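Local coordinates for NANS (YJHS), A 9-O-acetyl N-acetylneuraminic acid esterase (Escherichia coli O157:H7 EDL933, PDB 3PT5), which probably hydrolyses the 9-O-acetyl ester of 9-O-acetyl-N-acetylneuraminate, so that the bacterium can grow on this host-derived sialic acid, at residues S134-G139 against C155-D160; R170-L175 against R215-Q220. One frame throughout, in Å; residues are numbered along the deposited sequence.

Interaction 1: residues S134-G139 against C155-D160; sequences SAFTAG and CRWGTD
Residues 134-139, in the loop that follows strand 122-130, meet residues 155-160, in the loop ahead of helix 162-176; they are joined by a single backbone bridge and by R156, whose guanidinium bonds the carbonyls of F136 and G139. The bridge pairs A135 with R156: A135 N donates to C155 O (3.0 Å), and W157 N donates to A135 O (2.8 Å). R156 then reaches back over 136-139. With CG anti to the backbone N and bends at chi2 and chi3 (75° and 69°), its guanidinium lies with one face on the backbone at T137 C and A138 N. NE points almost straight at a lone pair of G139 O, 2.9 Å away in the guanidinium plane, while NH1 donates to F136 O from above the carbonyl plane. In this SGNH-hydrolase fold F136 N and T137 OG1 bond D194, on the loop after strand 182-189, which places the contact beside loops that probably frame the active site. Beyond the bridge, W157 CB sits over the centre of the F136 ring, 3.6 Å from its centroid, a CH-pi contact; the two aromatic rings themselves cross obliquely. At the edge of the indole, W157 NE1 donates to S134 OG (2.8 Å) in a bent bond (134° at the hydrogen); this hydroxyl also bonds R131 O. One water donates to both F136 O and W157 O, tying these two carbonyls together.

Interaction 2: residues R170-L175 against R215-Q220; sequences RTRAAL and RRDLKQ
T171 turns its CB toward helix 203-218, and its methyl CG2, anti to the backbone N, meets the tip of L218 at 4.0 Å from CD1. Its hydroxyl is engaged elsewhere, with L167 O and T25 OG1. R172 carries the polar part of the contact. Its chain leaves beside the backbone N (chi1 -83°) and runs extended from CG to NE, so that CG lies 3.7 Å from L218 CD1 while the guanidinium reaches the backbone of D217 on helix 203-218. There D217 O receives NH2 on a lone pair at 2.7 Å and, in a weak second bond, NE at 3.2 Å. The carbonyl thus takes two N-H groups of one arginine. The D217 carboxylate stands aside: OD1 is 4.2 Å from R172 NH2, too far for a salt bridge, and OD2 bonds Y164 OH. One turn after T171, L175 CD1 comes to 4.3 Å from the same L218 CD1, which is therefore touched by three residues of 170-175. T171 and L175 also rest on F183 of strand 182-189, and L175 on V23 of strand 20-28, so that helices 162-176 and 203-218 lie side by side on one face of the central sheet, with T171 and L175 facing both the sheet and L218.

Interactions 1 and 2 follow one another along the chain, with centres about 20 Å apart and nearest atoms about 5 Å apart. Two helices connect them. L163 and L167 of helix 162-176 pack on W157, and L163 also on S134; from helix 203-218, H206 and M210 pack on F136, while D217 and L218, further along, belong to interaction 2. Both helices thus touch interaction 1 before they pair in interaction 2. Interaction 1 is probably the nearer to the catalytic site: S134 touches Q29, in the Gly-Gln-Ser sequence where the SGNH nucleophile is expected, and F136 touches Q190, whereas interaction 2 is a helix-to-helix contact.

Interaction 1: residues S134-G139 against C155-D160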
# COMPACT_ATOMS: atom_id res chain seq x y z
N SER A 134 -9.04 -0.68 -8.57
CA SER A 134 -9.52 -2.03 -8.33
C SER A 134 -10.72 -1.98 -7.38
O SER A 134 -10.92 -1.01 -6.62
CB SER A 134 -8.38 -2.92 -7.81
OG SER A 134 -7.89 -2.42 -6.58
N ALA A 135 -11.55 -3.02 -7.43
CA ALA A 135 -12.81 -3.00 -6.69
C ALA A 135 -13.38 -4.40 -6.53
O ALA A 135 -12.95 -5.30 -7.21
CB ALA A 135 -13.83 -2.13 -7.42
N PHE A 136 -14.37 -4.52 -5.65
CA PHE A 136 -15.12 -5.78 -5.55
C PHE A 136 -16.29 -5.85 -6.49
O PHE A 136 -16.71 -6.95 -6.87
CB PHE A 136 -15.63 -5.99 -4.12
CG PHE A 136 -14.54 -6.37 -3.15
CD1 PHE A 136 -14.12 -7.70 -3.00
CD2 PHE A 136 -13.89 -5.38 -2.40
CE1 PHE A 136 -13.11 -8.03 -2.10
CE2 PHE A 136 -12.86 -5.71 -1.50
CZ PHE A 136 -12.47 -7.05 -1.35
N THR A 137 -16.82 -4.68 -6.86
CA THR A 137 -18.07 -4.63 -7.64
C THR A 137 -17.93 -4.19 -9.10
O THR A 137 -18.94 -4.04 -9.82
CB THR A 137 -19.19 -3.83 -6.89
OG1 THR A 137 -18.88 -2.42 -6.84
CG2 THR A 137 -19.37 -4.36 -5.47
N ALA A 138 -16.69 -3.96 -9.53
CA ALA A 138 -16.39 -3.54 -10.90
C ALA A 138 -14.94 -3.82 -11.17
O ALA A 138 -14.12 -3.85 -10.24
CB ALA A 138 -16.67 -2.06 -11.07
N GLY A 139 -14.61 -4.04 -12.44
CA GLY A 139 -13.23 -4.18 -12.86
C GLY A 139 -12.98 -5.52 -13.52
O GLY A 139 -13.54 -6.53 -13.10
N CYS A 155 -8.17 -6.19 -11.96
CA CYS A 155 -8.74 -5.04 -11.25
C CYS A 155 -9.89 -5.43 -10.38
O CYS A 155 -10.57 -4.59 -9.84
CB CYS A 155 -9.26 -4.01 -12.26
SG CYS A 155 -8.01 -3.30 -13.32
N ARG A 156 -10.14 -6.73 -10.24
CA ARG A 156 -11.26 -7.21 -9.45
C ARG A 156 -10.78 -7.91 -8.18
O ARG A 156 -10.09 -8.93 -8.26
CB ARG A 156 -12.17 -8.12 -10.29
CG ARG A 156 -13.41 -8.60 -9.54
CD ARG A 156 -14.42 -7.48 -9.43
NE ARG A 156 -15.00 -7.16 -10.73
CZ ARG A 156 -16.30 -7.21 -10.99
NH1 ARG A 156 -17.17 -7.50 -10.03
NH2 ARG A 156 -16.73 -6.90 -12.22
N TRP A 157 -11.13 -7.38 -7.02
CA TRP A 157 -10.91 -8.08 -5.76
C TRP A 157 -12.07 -9.03 -5.53
O TRP A 157 -13.16 -8.85 -6.08
CB TRP A 157 -10.80 -7.08 -4.59
CG TRP A 157 -9.51 -6.30 -4.59
CD1 TRP A 157 -9.35 -4.98 -4.95
CD2 TRP A 157 -8.22 -6.77 -4.23
NE1 TRP A 157 -8.04 -4.61 -4.84
CE2 TRP A 157 -7.31 -5.70 -4.41
CE3 TRP A 157 -7.73 -7.99 -3.75
CZ2 TRP A 157 -5.93 -5.82 -4.13
CZ3 TRP A 157 -6.36 -8.11 -3.49
CH2 TRP A 157 -5.48 -7.02 -3.68
N GLY A 158 -11.83 -10.06 -4.72
CA GLY A 158 -12.87 -11.04 -4.37
C GLY A 158 -12.20 -12.40 -4.22
O GLY A 158 -11.14 -12.63 -4.78
N THR A 159 -12.80 -13.30 -3.48
CA THR A 159 -12.15 -14.59 -3.28
C THR A 159 -11.92 -15.25 -4.65
O THR A 159 -12.80 -15.22 -5.52
CB THR A 159 -12.95 -15.48 -2.33
OG1 THR A 159 -13.35 -14.69 -1.18
CG2 THR A 159 -12.08 -16.64 -1.86
N ASP A 160 -10.70 -15.76 -4.82
CA ASP A 160 -10.18 -16.44 -6.03
C ASP A 160 -9.97 -15.66 -7.35
O ASP A 160 -9.60 -16.25 -8.38
CB ASP A 160 -10.89 -17.78 -6.27
CG ASP A 160 -10.65 -18.76 -5.12
OD1 ASP A 160 -9.51 -18.83 -4.58
OD2 ASP A 160 -11.61 -19.45 -4.76
O HOH W 1 -15.73 -9.46 -6.09

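Interaction 2: residues R170-L175 against R215-Q220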
# COMPACT_ATOMS: atom_id res chain seq x y z
N ARG A 170 1.85 -14.21 -2.77
CA ARG A 170 3.01 -13.40 -2.38
C ARG A 170 3.23 -13.38 -0.87
O ARG A 170 4.36 -13.38 -0.42
CB ARG A 170 2.89 -11.98 -2.93
CG ARG A 170 3.26 -11.92 -4.36
CD ARG A 170 2.80 -10.68 -5.02
NE ARG A 170 3.49 -9.44 -4.68
CZ ARG A 170 4.71 -9.08 -5.08
NH1 ARG A 170 5.53 -9.95 -5.70
NH2 ARG A 170 5.13 -7.87 -4.81
N THR A 171 2.15 -13.33 -0.09
CA THR A 171 2.28 -13.38 1.37
C THR A 171 2.88 -14.72 1.81
O THR A 171 3.80 -14.75 2.66
CB THR A 171 0.93 -13.13 2.06
OG1 THR A 171 0.49 -11.82 1.71
CG2 THR A 171 1.05 -13.22 3.59
N ARG A 172 2.40 -15.80 1.20
CA ARG A 172 2.92 -17.13 1.52
C ARG A 172 4.39 -17.20 1.15
O ARG A 172 5.18 -17.71 1.93
CB ARG A 172 2.19 -18.20 0.72
CG ARG A 172 0.90 -18.65 1.30
CD ARG A 172 0.27 -19.63 0.31
NE ARG A 172 -0.86 -20.34 0.88
CZ ARG A 172 -1.90 -20.80 0.18
NH1 ARG A 172 -1.95 -20.64 -1.14
NH2 ARG A 172 -2.88 -21.44 0.81
N ALA A 173 4.75 -16.67 -0.02
CA ALA A 173 6.12 -16.72 -0.53
C ALA A 173 7.05 -16.01 0.43
O ALA A 173 8.18 -16.44 0.66
CB ALA A 173 6.23 -16.08 -1.92
N ALA A 174 6.56 -14.90 1.00
CA ALA A 174 7.37 -14.13 1.93
C ALA A 174 7.67 -14.92 3.20
O ALA A 174 8.78 -14.84 3.75
CB ALA A 174 6.68 -12.81 2.26
N LEU A 175 6.68 -15.68 3.66
CA LEU A 175 6.82 -16.50 4.88
C LEU A 175 7.65 -17.75 4.64
O LEU A 175 8.51 -18.11 5.45
CB LEU A 175 5.45 -16.82 5.49
CG LEU A 175 4.64 -15.57 5.91
CD1 LEU A 175 3.23 -15.94 6.40
CD2 LEU A 175 5.38 -14.72 6.95
N ARG A 215 -7.38 -15.91 5.65
CA ARG A 215 -7.03 -16.53 6.93
C ARG A 215 -7.01 -18.05 6.85
O ARG A 215 -6.09 -18.68 7.39
CB ARG A 215 -7.94 -16.01 8.04
CG ARG A 215 -7.67 -14.54 8.34
CD ARG A 215 -8.65 -13.92 9.33
NE ARG A 215 -8.16 -12.60 9.71
CZ ARG A 215 -8.78 -11.71 10.50
NH1 ARG A 215 -9.97 -11.96 11.05
NH2 ARG A 215 -8.18 -10.54 10.75
N ARG A 216 -7.97 -18.63 6.13
CA ARG A 216 -7.98 -20.08 5.88
C ARG A 216 -6.71 -20.46 5.13
O ARG A 216 -5.99 -21.38 5.53
CB ARG A 216 -9.23 -20.52 5.10
CG ARG A 216 -10.53 -20.45 5.91
CD ARG A 216 -11.70 -21.16 5.22
NE ARG A 216 -12.11 -20.49 3.99
CZ ARG A 216 -13.03 -19.52 3.92
NH1 ARG A 216 -13.64 -19.09 5.01
NH2 ARG A 216 -13.33 -18.98 2.74
N ASP A 217 -6.39 -19.70 4.07
CA ASP A 217 -5.26 -20.00 3.20
C ASP A 217 -3.86 -19.82 3.82
O ASP A 217 -2.88 -20.39 3.32
CB ASP A 217 -5.36 -19.21 1.88
CG ASP A 217 -6.49 -19.72 0.97
OD1 ASP A 217 -7.00 -20.83 1.20
OD2 ASP A 217 -6.87 -19.00 0.03
N LEU A 218 -3.76 -19.04 4.89
CA LEU A 218 -2.49 -18.75 5.54
C LEU A 218 -2.34 -19.47 6.89
O LEU A 218 -1.23 -19.54 7.43
CB LEU A 218 -2.30 -17.23 5.74
CG LEU A 218 -1.75 -16.42 4.57
CD1 LEU A 218 -0.33 -16.87 4.26
CD2 LEU A 218 -2.62 -16.51 3.32
N LYS A 219 -3.44 -20.03 7.38
CA LYS A 219 -3.51 -20.61 8.72
C LYS A 219 -2.40 -21.62 9.05
O LYS A 219 -1.89 -21.65 10.18
CB LYS A 219 -4.87 -21.28 8.92
CG LYS A 219 -5.26 -21.52 10.38
CD LYS A 219 -6.54 -22.31 10.47
CE LYS A 219 -7.19 -22.18 11.85
NZ LYS A 219 -8.02 -20.94 11.95
N GLN A 220 -2.03 -22.42 8.05
CA GLN A 220 -1.01 -23.46 8.21
C GLN A 220 0.39 -22.92 8.51
O GLN A 220 1.29 -23.69 8.89
CB GLN A 220 -0.98 -24.35 6.96
CG GLN A 220 -0.51 -23.65 5.70
CD GLN A 220 -0.34 -24.61 4.55
OE1 GLN A 220 -0.79 -25.76 4.61
NE2 GLN A 220 0.33 -24.16 3.49